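Local coordinates for mucosa-associated lymphoid tissue lymphoma translocation protein 1 (Isoform 2) (Homo sapiens, PDB 3BFO) that is a paracaspase, probably acting as a cysteine endopeptidase, and is represented here by its second immunoglobulin-like C2-type domain, at residues V8-Q13 with K79-I84; Q36-E41 with T64-V69; T20-C25 with K49-V54. One frame throughout, in Å; residues are numbered along the deposited sequence. Where two conformers were deposited one is given.

Contact 1 (V8-Q13 with K79-I84); sequences VEPTSQ and KKVEII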
loop_
_atom_site.group_PDB
_atom_site.type_symbol
_atom_site.label_atom_id
_atom_site.label_comp_id
_atom_site.label_asym_id
_atom_site.label_seq_id
_atom_site.Cartn_x
_atom_site.Cartn_y
_atom_site.Cartn_z
ATOM N N VAL A 8 -0.898 -5.045 9.804
ATOM C CA VAL A 8 -1.521 -3.713 9.638
ATOM C C VAL A 8 -1.910 -3.665 8.175
ATOM O O VAL A 8 -1.066 -3.799 7.272
ATOM C CB VAL A 8 -0.612 -2.542 9.972
ATOM C CG1 VAL A 8 -1.299 -1.180 9.674
ATOM C CG2 VAL A 8 -0.166 -2.587 11.425
ATOM N N GLU A 9 -3.223 -3.550 7.950
ATOM C CA GLU A 9 -3.851 -3.457 6.656
ATOM C C GLU A 9 -4.046 -1.975 6.276
ATOM O O GLU A 9 -4.362 -1.169 7.154
ATOM C CB GLU A 9 -5.180 -4.222 6.599
ATOM C CG GLU A 9 -4.986 -5.706 6.657
ATOM C CD GLU A 9 -4.573 -6.395 5.331
ATOM O OE1 GLU A 9 -4.332 -5.737 4.324
ATOM O OE2 GLU A 9 -4.516 -7.663 5.331
ATOM N N PRO A 10 -3.921 -1.602 4.973
ATOM C CA PRO A 10 -4.211 -0.241 4.561
ATOM C C PRO A 10 -5.712 0.029 4.734
ATOM O O PRO A 10 -6.510 -0.900 4.839
ATOM C CB PRO A 10 -3.775 -0.200 3.086
ATOM C CG PRO A 10 -3.858 -1.629 2.619
ATOM C CD PRO A 10 -3.544 -2.466 3.844
ATOM N N THR A 11 -6.037 1.324 4.733
ATOM C CA THR A 11 -7.384 1.868 4.905
ATOM C C THR A 11 -7.807 2.710 3.681
ATOM O O THR A 11 -7.022 3.496 3.155
ATOM C CB THR A 11 -7.500 2.794 6.153
ATOM O OG1 THR A 11 -6.975 2.112 7.322
ATOM C CG2 THR A 11 -8.967 3.143 6.460
ATOM N N SER A 12 -9.067 2.515 3.242
ATOM C CA SER A 12 -9.634 3.394 2.217
ATOM C C SER A 12 -9.795 4.799 2.800
ATOM O O SER A 12 -9.887 4.981 4.028
ATOM C CB SER A 12 -11.004 2.872 1.783
ATOM O OG SER A 12 -10.883 1.686 1.003
ATOM N N GLN A 13 -9.767 5.778 1.908
ATOM C CA GLN A 13 -9.828 7.190 2.309
ATOM C C GLN A 13 -10.657 7.914 1.274
ATOM O O GLN A 13 -10.631 7.608 0.076
ATOM C CB GLN A 13 -8.460 7.855 2.385
ATOM C CG GLN A 13 -7.442 7.280 3.407
ATOM C CD GLN A 13 -7.782 7.617 4.821
ATOM O OE1 GLN A 13 -8.604 8.509 5.112
ATOM N NE2 GLN A 13 -7.144 6.914 5.757
ATOM N N LYS A 79 -5.186 -6.272 1.655
ATOM C CA LYS A 79 -6.490 -5.855 1.181
ATOM C C LYS A 79 -6.335 -4.739 0.107
ATOM O O LYS A 79 -5.397 -3.911 0.168
ATOM C CB LYS A 79 -7.376 -5.354 2.340
ATOM C CG LYS A 79 -8.317 -6.414 2.858
ATOM C CD LYS A 79 -7.682 -7.472 3.733
ATOM C CE LYS A 79 -8.419 -8.769 3.582
ATOM N NZ LYS A 79 -8.626 -9.474 4.878
ATOM N N LYS A 80 -7.301 -4.730 -0.841
ATOM C CA LYS A 80 -7.388 -3.677 -1.823
ATOM C C LYS A 80 -8.242 -2.571 -1.188
ATOM O O LYS A 80 -9.325 -2.797 -0.635
ATOM C CB LYS A 80 -8.007 -4.131 -3.143
ATOM C CG LYS A 80 -7.059 -4.664 -4.250
ATOM C CD LYS A 80 -7.863 -4.959 -5.566
ATOM C CE LYS A 80 -6.878 -5.172 -6.713
ATOM N N VAL A 81 -7.712 -1.357 -1.341
ATOM C CA VAL A 81 -8.343 -0.171 -0.786
ATOM C C VAL A 81 -8.495 0.845 -1.879
ATOM O O VAL A 81 -7.811 0.867 -2.875
ATOM C CB VAL A 81 -7.623 0.456 0.423
ATOM C CG1 VAL A 81 -7.598 -0.499 1.632
ATOM C CG2 VAL A 81 -6.269 0.949 0.055
ATOM N N GLU A 82 -9.575 1.640 -1.745
ATOM C CA GLU A 82 -9.935 2.681 -2.746
ATOM C C GLU A 82 -9.662 4.066 -2.138
ATOM O O GLU A 82 -10.041 4.370 -1.001
ATOM C CB GLU A 82 -11.397 2.529 -3.252
ATOM C CG GLU A 82 -11.584 1.283 -4.210
ATOM C CD GLU A 82 -13.047 1.039 -4.673
ATOM O OE1 GLU A 82 -13.846 0.714 -3.764
ATOM O OE2 GLU A 82 -13.367 1.112 -5.910
ATOM N N ILE A 83 -8.938 4.862 -2.908
ATOM C CA ILE A 83 -8.724 6.250 -2.563
ATOM C C ILE A 83 -9.597 7.033 -3.520
ATOM O O ILE A 83 -9.452 6.959 -4.759
ATOM C CB ILE A 83 -7.234 6.635 -2.719
ATOM C CG1 ILE A 83 -6.361 5.740 -1.815
ATOM C CG2 ILE A 83 -7.055 8.119 -2.430
ATOM C CD1 ILE A 83 -6.764 5.699 -0.330
ATOM N N ILE A 84 -10.530 7.771 -2.924
ATOM C CA ILE A 84 -11.475 8.606 -3.660
ATOM C C ILE A 84 -11.103 10.051 -3.461
ATOM O O ILE A 84 -10.833 10.478 -2.344
ATOM C CB ILE A 84 -12.958 8.424 -3.168
ATOM C CG1 ILE A 84 -13.407 6.997 -3.434
ATOM C CG2 ILE A 84 -13.890 9.456 -3.817
ATOM C CD1 ILE A 84 -13.228 6.151 -2.248
#
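Gln-13 meets Ile-83 where the chain of this immunoglobulin fold changes sheets: segment 8-13 leaves strand 5-8 of the three-stranded sheet and enters strand 13-15, which runs parallel to strand 75-85 at the edge of the other sheet. This switch is the A-to-A' step of the fold. The main chain of Gln-13 straddles Ile-83 as parallel pairing requires: its N donates to Glu-82 O, and its O accepts Ile-84 N at 3.0 Å in a nearly straight bond (176° at the hydrogen). One residue earlier a side chain does the work. Ser-12 OG, held beside its own backbone N by a chi1 of -72°, accepts Glu-82 N at 3.0 Å, a place that suits a small hydroxyl close to the main chain. Pro-10, which has no N-H to offer a sheet, fits the irregular crossing.

Val-81 lies against Pro-10, Thr-11 and Ser-12. Its CB lies 3.5 Å from Ser-12 OG; CG1 reaches Pro-10 O at 3.4 Å and, a little farther off, Pro-10 CG; CG2 has Thr-11 O and Pro-10 CB as neighbours, both at 4.1 Å. The branch of a compact valine thus lets its two methyls reach different residues, and the side chain also touches Leu-23 of the facing sheet.

At the far end Glu-9 takes the backbone of Lys-79. Lys-79 N donates to Glu-9 OE1 at 2.9 Å, on the syn side but 33° out of the carboxylate plane. The chain of Lys-79 then passes the carboxylate obliquely, and its charged NZ stays beyond salt-bridge distance, so the attraction is probably modest. On the inward side, where Ile-83 also packs on Leu-21 and Tyr-65, Ile-83 CD1 rests 3.9 Å from Gln-13 CB.

Contact 2 (Q36-E41 with T64-V69); sequences QWFKNE and TYWCHV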
loop_
_atom_site.group_PDB
_atom_site.type_symbol
_atom_site.label_atom_id
_atom_site.label_comp_id
_atom_site.label_asym_id
_atom_site.label_seq_id
_atom_site.Cartn_x
_atom_site.Cartn_y
_atom_site.Cartn_z
ATOM N N GLN A 36 5.854 -4.067 -1.904
ATOM C CA GLN A 36 5.782 -3.336 -3.174
ATOM C C GLN A 36 4.326 -2.882 -3.355
ATOM O O GLN A 36 3.428 -3.704 -3.350
ATOM C CB GLN A 36 6.200 -4.216 -4.347
ATOM C CG GLN A 36 5.983 -3.514 -5.745
ATOM C CD GLN A 36 6.790 -2.251 -5.955
ATOM O OE1 GLN A 36 8.014 -2.230 -5.898
ATOM N NE2 GLN A 36 6.085 -1.164 -6.179
ATOM N N TRP A 37 4.134 -1.564 -3.492
ATOM C CA TRP A 37 2.803 -1.027 -3.670
ATOM C C TRP A 37 2.387 -1.012 -5.131
ATOM O O TRP A 37 3.202 -0.860 -6.045
ATOM C CB TRP A 37 2.752 0.425 -3.155
ATOM C CG TRP A 37 2.754 0.478 -1.643
ATOM C CD1 TRP A 37 3.842 0.576 -0.825
ATOM C CD2 TRP A 37 1.624 0.360 -0.794
ATOM N NE1 TRP A 37 3.448 0.560 0.511
ATOM C CE2 TRP A 37 2.093 0.410 0.537
ATOM C CE3 TRP A 37 0.266 0.253 -1.004
ATOM C CZ2 TRP A 37 1.226 0.327 1.653
ATOM C CZ3 TRP A 37 -0.581 0.150 0.095
ATOM C CH2 TRP A 37 -0.108 0.171 1.401
ATOM N N PHE A 38 1.080 -1.144 -5.341
ATOM C CA PHE A 38 0.469 -1.147 -6.659
ATOM C C PHE A 38 -0.697 -0.195 -6.657
ATOM O O PHE A 38 -1.374 -0.024 -5.655
ATOM C CB PHE A 38 -0.024 -2.547 -7.015
ATOM C CG PHE A 38 1.115 -3.519 -7.232
ATOM C CD1 PHE A 38 1.611 -3.773 -8.506
ATOM C CD2 PHE A 38 1.730 -4.154 -6.152
ATOM C CE1 PHE A 38 2.727 -4.636 -8.721
ATOM C CE2 PHE A 38 2.817 -5.010 -6.360
ATOM C CZ PHE A 38 3.342 -5.231 -7.636
ATOM N N LYS A 39 -0.894 0.469 -7.783
ATOM C CA LYS A 39 -2.136 1.194 -8.008
ATOM C C LYS A 39 -2.626 0.793 -9.393
ATOM O O LYS A 39 -1.860 0.696 -10.341
ATOM C CB LYS A 39 -1.935 2.698 -7.956
ATOM C CG LYS A 39 -3.216 3.462 -8.282
ATOM C CD LYS A 39 -3.024 4.974 -8.365
ATOM C CE LYS A 39 -1.982 5.455 -9.385
ATOM N NZ LYS A 39 -1.487 6.853 -9.061
ATOM N N ASN A 40 -3.930 0.614 -9.501
ATOM C CA ASN A 40 -4.585 0.303 -10.817
ATOM C C ASN A 40 -3.737 -0.689 -11.618
ATOM O O ASN A 40 -3.430 -0.467 -12.829
ATOM C CB ASN A 40 -4.809 1.578 -11.619
ATOM C CG ASN A 40 -5.724 2.562 -10.924
ATOM O OD1 ASN A 40 -6.485 2.192 -10.044
ATOM N ND2 ASN A 40 -5.649 3.829 -11.323
ATOM N N GLU A 41 -3.348 -1.753 -10.921
ATOM C CA GLU A 41 -2.695 -2.959 -11.481
ATOM C C GLU A 41 -1.246 -2.755 -11.876
ATOM O O GLU A 41 -0.612 -3.662 -12.435
ATOM C CB GLU A 41 -3.531 -3.604 -12.612
ATOM C CG GLU A 41 -4.923 -3.958 -12.147
ATOM C CD GLU A 41 -4.980 -5.144 -11.198
ATOM O OE1 GLU A 41 -4.059 -5.990 -11.207
ATOM O OE2 GLU A 41 -5.981 -5.280 -10.470
ATOM N N THR A 64 -7.332 2.274 -7.029
ATOM C CA THR A 64 -7.431 1.123 -6.178
ATOM C C THR A 64 -5.989 0.711 -5.890
ATOM O O THR A 64 -5.238 0.528 -6.851
ATOM C CB THR A 64 -8.182 -0.048 -6.876
ATOM O OG1 THR A 64 -9.479 0.416 -7.231
ATOM C CG2 THR A 64 -8.269 -1.182 -5.876
ATOM N N TYR A 65 -5.636 0.589 -4.601
ATOM C CA TYR A 65 -4.227 0.306 -4.192
ATOM C C TYR A 65 -4.162 -0.955 -3.391
ATOM O O TYR A 65 -5.099 -1.341 -2.711
ATOM C CB TYR A 65 -3.705 1.418 -3.294
ATOM C CG TYR A 65 -3.537 2.798 -3.941
ATOM C CD1 TYR A 65 -2.264 3.286 -4.255
ATOM C CD2 TYR A 65 -4.644 3.604 -4.233
ATOM C CE1 TYR A 65 -2.073 4.542 -4.818
ATOM C CE2 TYR A 65 -4.442 4.869 -4.804
ATOM C CZ TYR A 65 -3.188 5.320 -5.067
ATOM O OH TYR A 65 -2.981 6.574 -5.586
ATOM N N TRP A 66 -2.994 -1.585 -3.427
ATOM C CA TRP A 66 -2.702 -2.698 -2.530
ATOM C C TRP A 66 -1.184 -2.864 -2.490
ATOM O O TRP A 66 -0.464 -2.269 -3.280
ATOM C CB TRP A 66 -3.346 -3.992 -3.006
ATOM C CG TRP A 66 -3.086 -4.197 -4.414
ATOM C CD1 TRP A 66 -3.721 -3.570 -5.512
ATOM C CD2 TRP A 66 -2.283 -5.189 -4.937
ATOM N NE1 TRP A 66 -3.220 -4.076 -6.670
ATOM C CE2 TRP A 66 -2.318 -5.070 -6.346
ATOM C CE3 TRP A 66 -1.412 -6.119 -4.363
ATOM C CZ2 TRP A 66 -1.533 -5.912 -7.203
ATOM C CZ3 TRP A 66 -0.652 -6.939 -5.209
ATOM C CH2 TRP A 66 -0.728 -6.841 -6.610
ATOM N N CYS A 67 -0.754 -3.654 -1.519
ATOM C CA CYS A 67 0.660 -3.904 -1.309
ATOM C C CYS A 67 0.911 -5.389 -1.378
ATOM O O CYS A 67 0.219 -6.154 -0.715
ATOM C CB CYS A 67 1.067 -3.325 0.052
ATOM S SG CYS A 67 2.822 -3.320 0.363
ATOM N N HIS A 68 1.913 -5.778 -2.161
ATOM C CA HIS A 68 2.385 -7.163 -2.160
ATOM C C HIS A 68 3.486 -7.289 -1.137
ATOM O O HIS A 68 4.440 -6.507 -1.140
ATOM C CB HIS A 68 2.905 -7.558 -3.546
ATOM C CG HIS A 68 3.284 -8.993 -3.632
ATOM N ND1 HIS A 68 2.363 -10.005 -3.525
ATOM C CD2 HIS A 68 4.486 -9.603 -3.767
ATOM C CE1 HIS A 68 2.959 -11.177 -3.649
ATOM N NE2 HIS A 68 4.258 -10.969 -3.753
ATOM N N VAL A 69 3.330 -8.256 -0.234
ATOM C CA VAL A 69 4.263 -8.442 0.869
ATOM C C VAL A 69 4.873 -9.821 0.725
ATOM O O VAL A 69 4.173 -10.793 0.493
ATOM C CB VAL A 69 3.550 -8.306 2.222
ATOM C CG1 VAL A 69 4.534 -8.368 3.337
ATOM C CG2 VAL A 69 2.796 -6.980 2.287
HETATM O O HOH W 1 -0.594 7.591 -6.461
#
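Trp-37 against Cys-67 is the core tryptophan-cysteine pair of the immunoglobulin fold, set between antiparallel strands C (34-39) and F (63-70). Two main-chain hydrogen bonds join Gln-36 to His-68, and two more Phe-38 to Trp-66. Cys-67 CB sits 3.6 Å from the centroid of the six-membered ring of Trp-37, only 4° off its normal, and SG lies over the five-membered ring of the same indole in a sulfur-aromatic contact. Trp-37 NE1 is satisfied by Lys-49 O. An alanine in place of Trp-37 would probably open a gap over Cys-67 and leave Lys-49 O without this donor.

On the opposite face, with Trp-66 CG between its backbone N and carbonyl carbon (chi1 48°), the indole and Phe-38 form an offset stack, centroids 4.4 Å apart and planes at 10°. In one of its two conformers Lys-39 lays CG over the Tyr-65 ring; Tyr-65 OH bonds His-61 O. Beyond the strand end, Asn-40 N gives to Thr-64 O and Asn-40 OD1 takes Thr-64 N at 3.1 Å. Aromatic faces thus meet CH groups, sulfur or another ring through dispersion, whereas Trp-37 NE1 and Tyr-65 OH each need a carbonyl partner.

Contact 3 (T20-C25 with K49-V54); sequences TLVLQC and KKLYMV
Leu-23 and Tyr-52 face each other in the antiparallel pairing of strands B (21-28) and E (51-54), which run 173° apart in the three-stranded sheet of the immunoglobulin sandwich. Leu-23 N donates to Tyr-52 O at 2.8 Å, almost straight, and Leu-23 O accepts the N-H of Tyr-52 in return. Tyr-52 CG, anti to its backbone N (chi1 172°), roots the ring on the inner face, where it lies against two leucine tips: Leu-23 CD1 touches CD2 of the tyrosine at the ring edge, near the ring plane, at 4.1 Å, and Leu-21 CD2 meets Tyr-52 CE2 at 4.0 Å. Next along, Val-54 and Leu-21 meet at their CB atoms, and both leucines reach on to Ile-83 and Tyr-65 of the facing sheet.

The outer face is mixed. Val-22 and Met-53 lie side by side there, and Leu-51 CD2 is a bump whose methyl lies along the Gln-24 chain from CB, 3.6 Å away, to the amide, with NE2 at 3.9 Å, because that chain is extended beyond CG. Past the end of the strand, Lys-50 O accepts Cys-25 N, Lys-50 CB and CG rest against Cys-25 O, and the lysine chain then leads away. Chemically, the pairing is two-sided: on the inner face carbon atoms of Leu-21, Leu-23, Tyr-52 and Val-54 meet across the strands, whereas on the outer face apolar groups share the surface with the amide of a glutamine.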
loop_
_atom_site.group_PDB
_atom_site.type_symbol
_atom_site.label_atom_id
_atom_site.label_comp_id
_atom_site.label_asym_id
_atom_site.label_seq_id
_atom_site.Cartn_x
_atom_site.Cartn_y
_atom_site.Cartn_z
ATOM N N THR A 20 -3.518 14.916 2.130
ATOM C CA THR A 20 -2.435 13.974 2.102
ATOM C C THR A 20 -2.972 12.556 1.978
ATOM O O THR A 20 -3.924 12.167 2.669
ATOM C CB THR A 20 -1.580 14.117 3.381
ATOM O OG1 THR A 20 -1.016 15.448 3.391
ATOM C CG2 THR A 20 -0.467 13.091 3.439
ATOM N N LEU A 21 -2.356 11.766 1.104
ATOM C CA LEU A 21 -2.612 10.347 1.044
ATOM C C LEU A 21 -1.587 9.610 1.862
ATOM O O LEU A 21 -0.412 9.771 1.624
ATOM C CB LEU A 21 -2.555 9.897 -0.420
ATOM C CG LEU A 21 -2.681 8.390 -0.609
ATOM C CD1 LEU A 21 -3.920 7.805 0.084
ATOM C CD2 LEU A 21 -2.646 8.079 -2.132
ATOM N N VAL A 22 -2.051 8.795 2.808
ATOM C CA VAL A 22 -1.152 7.941 3.605
ATOM C C VAL A 22 -1.694 6.519 3.622
ATOM O O VAL A 22 -2.760 6.304 4.154
ATOM C CB VAL A 22 -1.068 8.460 5.060
ATOM C CG1 VAL A 22 -0.289 7.521 5.932
ATOM C CG2 VAL A 22 -0.424 9.817 5.082
ATOM N N LEU A 23 -0.975 5.556 3.020
ATOM C CA LEU A 23 -1.332 4.147 3.043
ATOM C C LEU A 23 -0.237 3.408 3.781
ATOM O O LEU A 23 0.938 3.710 3.643
ATOM C CB LEU A 23 -1.488 3.625 1.604
ATOM C CG LEU A 23 -2.717 4.118 0.876
ATOM C CD1 LEU A 23 -2.634 3.772 -0.618
ATOM C CD2 LEU A 23 -3.975 3.521 1.467
ATOM N N GLN A 24 -0.631 2.429 4.591
ATOM C CA GLN A 24 0.329 1.683 5.369
ATOM C C GLN A 24 0.004 0.193 5.309
ATOM O O GLN A 24 -1.174 -0.191 5.408
ATOM C CB GLN A 24 0.295 2.165 6.825
ATOM C CG GLN A 24 1.428 1.539 7.715
ATOM C CD GLN A 24 1.599 2.209 9.098
ATOM O OE1 GLN A 24 0.661 2.804 9.592
ATOM N NE2 GLN A 24 2.756 2.145 9.668
ATOM N N CYS A 25 1.045 -0.615 5.234
ATOM C CA CYS A 25 0.904 -2.078 5.336
ATOM C C CYS A 25 2.110 -2.536 6.114
ATOM O O CYS A 25 3.223 -2.186 5.777
ATOM C CB CYS A 25 0.859 -2.663 3.908
ATOM S SG CYS A 25 0.662 -4.473 3.973
ATOM N N LYS A 49 8.199 0.536 0.656
ATOM C CA LYS A 49 8.174 0.773 2.092
ATOM C C LYS A 49 6.797 0.469 2.669
ATOM O O LYS A 49 5.834 0.373 1.927
ATOM C CB LYS A 49 8.569 2.226 2.405
ATOM C CG LYS A 49 9.924 2.610 1.943
ATOM C CD LYS A 49 10.997 1.814 2.694
ATOM C CE LYS A 49 12.396 2.342 2.366
ATOM N NZ LYS A 49 12.624 3.716 2.919
ATOM N N LYS A 50 6.758 0.269 3.995
ATOM C CA LYS A 50 5.502 0.016 4.675
ATOM C C LYS A 50 4.517 1.181 4.483
ATOM O O LYS A 50 3.305 0.957 4.449
ATOM C CB LYS A 50 5.758 -0.191 6.177
ATOM C CG LYS A 50 6.506 -1.461 6.468
ATOM C CD LYS A 50 6.918 -1.514 7.949
ATOM C CE LYS A 50 7.600 -2.821 8.343
ATOM N NZ LYS A 50 8.071 -2.768 9.760
ATOM N N LEU A 51 5.041 2.415 4.360
ATOM C CA LEU A 51 4.226 3.579 4.100
ATOM C C LEU A 51 4.308 4.007 2.649
ATOM O O LEU A 51 5.401 4.024 2.062
ATOM C CB LEU A 51 4.720 4.761 4.933
ATOM C CG LEU A 51 4.472 4.649 6.407
ATOM C CD1 LEU A 51 5.131 5.846 7.084
ATOM C CD2 LEU A 51 2.957 4.653 6.710
ATOM N N TYR A 52 3.176 4.385 2.088
ATOM C CA TYR A 52 3.128 5.070 0.784
ATOM C C TYR A 52 2.440 6.395 1.072
ATOM O O TYR A 52 1.317 6.413 1.588
ATOM C CB TYR A 52 2.350 4.268 -0.263
ATOM C CG TYR A 52 2.129 5.043 -1.520
ATOM C CD1 TYR A 52 3.205 5.462 -2.280
ATOM C CD2 TYR A 52 0.882 5.431 -1.947
ATOM C CE1 TYR A 52 3.037 6.217 -3.449
ATOM C CE2 TYR A 52 0.685 6.161 -3.088
ATOM C CZ TYR A 52 1.759 6.556 -3.851
ATOM O OH TYR A 52 1.580 7.306 -4.993
ATOM N N MET A 53 3.099 7.527 0.782
ATOM C CA MET A 53 2.499 8.830 1.142
ATOM C C MET A 53 2.726 9.843 0.055
ATOM O O MET A 53 3.852 10.011 -0.390
ATOM C CB MET A 53 3.114 9.391 2.420
ATOM C CG MET A 53 2.883 8.540 3.593
ATOM S SD MET A 53 3.827 9.087 4.983
ATOM C CE MET A 53 2.676 10.313 5.577
ATOM N N VAL A 54 1.635 10.514 -0.306
ATOM C CA VAL A 54 1.595 11.560 -1.326
ATOM C C VAL A 54 1.127 12.831 -0.618
ATOM O O VAL A 54 0.014 12.894 -0.114
ATOM C CB VAL A 54 0.623 11.227 -2.470
ATOM C CG1 VAL A 54 0.515 12.391 -3.473
ATOM C CG2 VAL A 54 1.001 9.928 -3.157
#

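The three contacts build one immunoglobulin sandwich. Contacts 1 and 2 share the five-stranded sheet, whose strands 63-70 and 75-85 are neighbours, and their centres lie about 10 Å apart; Tyr-65 N and Val-81 O, 2.8 Å apart, probably share a hydrogen bond. Contact 3 lies in the opposite sheet, about 10 Å from contact 1 and 11 Å from contact 2, centre to centre. Leu-23 joins all three: its CD2 is 3.7 Å from Val-81 CG2 and its CD1 is 3.6 Å from Tyr-65 CG. Cys-25 and Cys-67 take the places of the canonical disulfide of the fold, yet their SG atoms are 4.4 Å apart, so no disulfide bridges the sheets here.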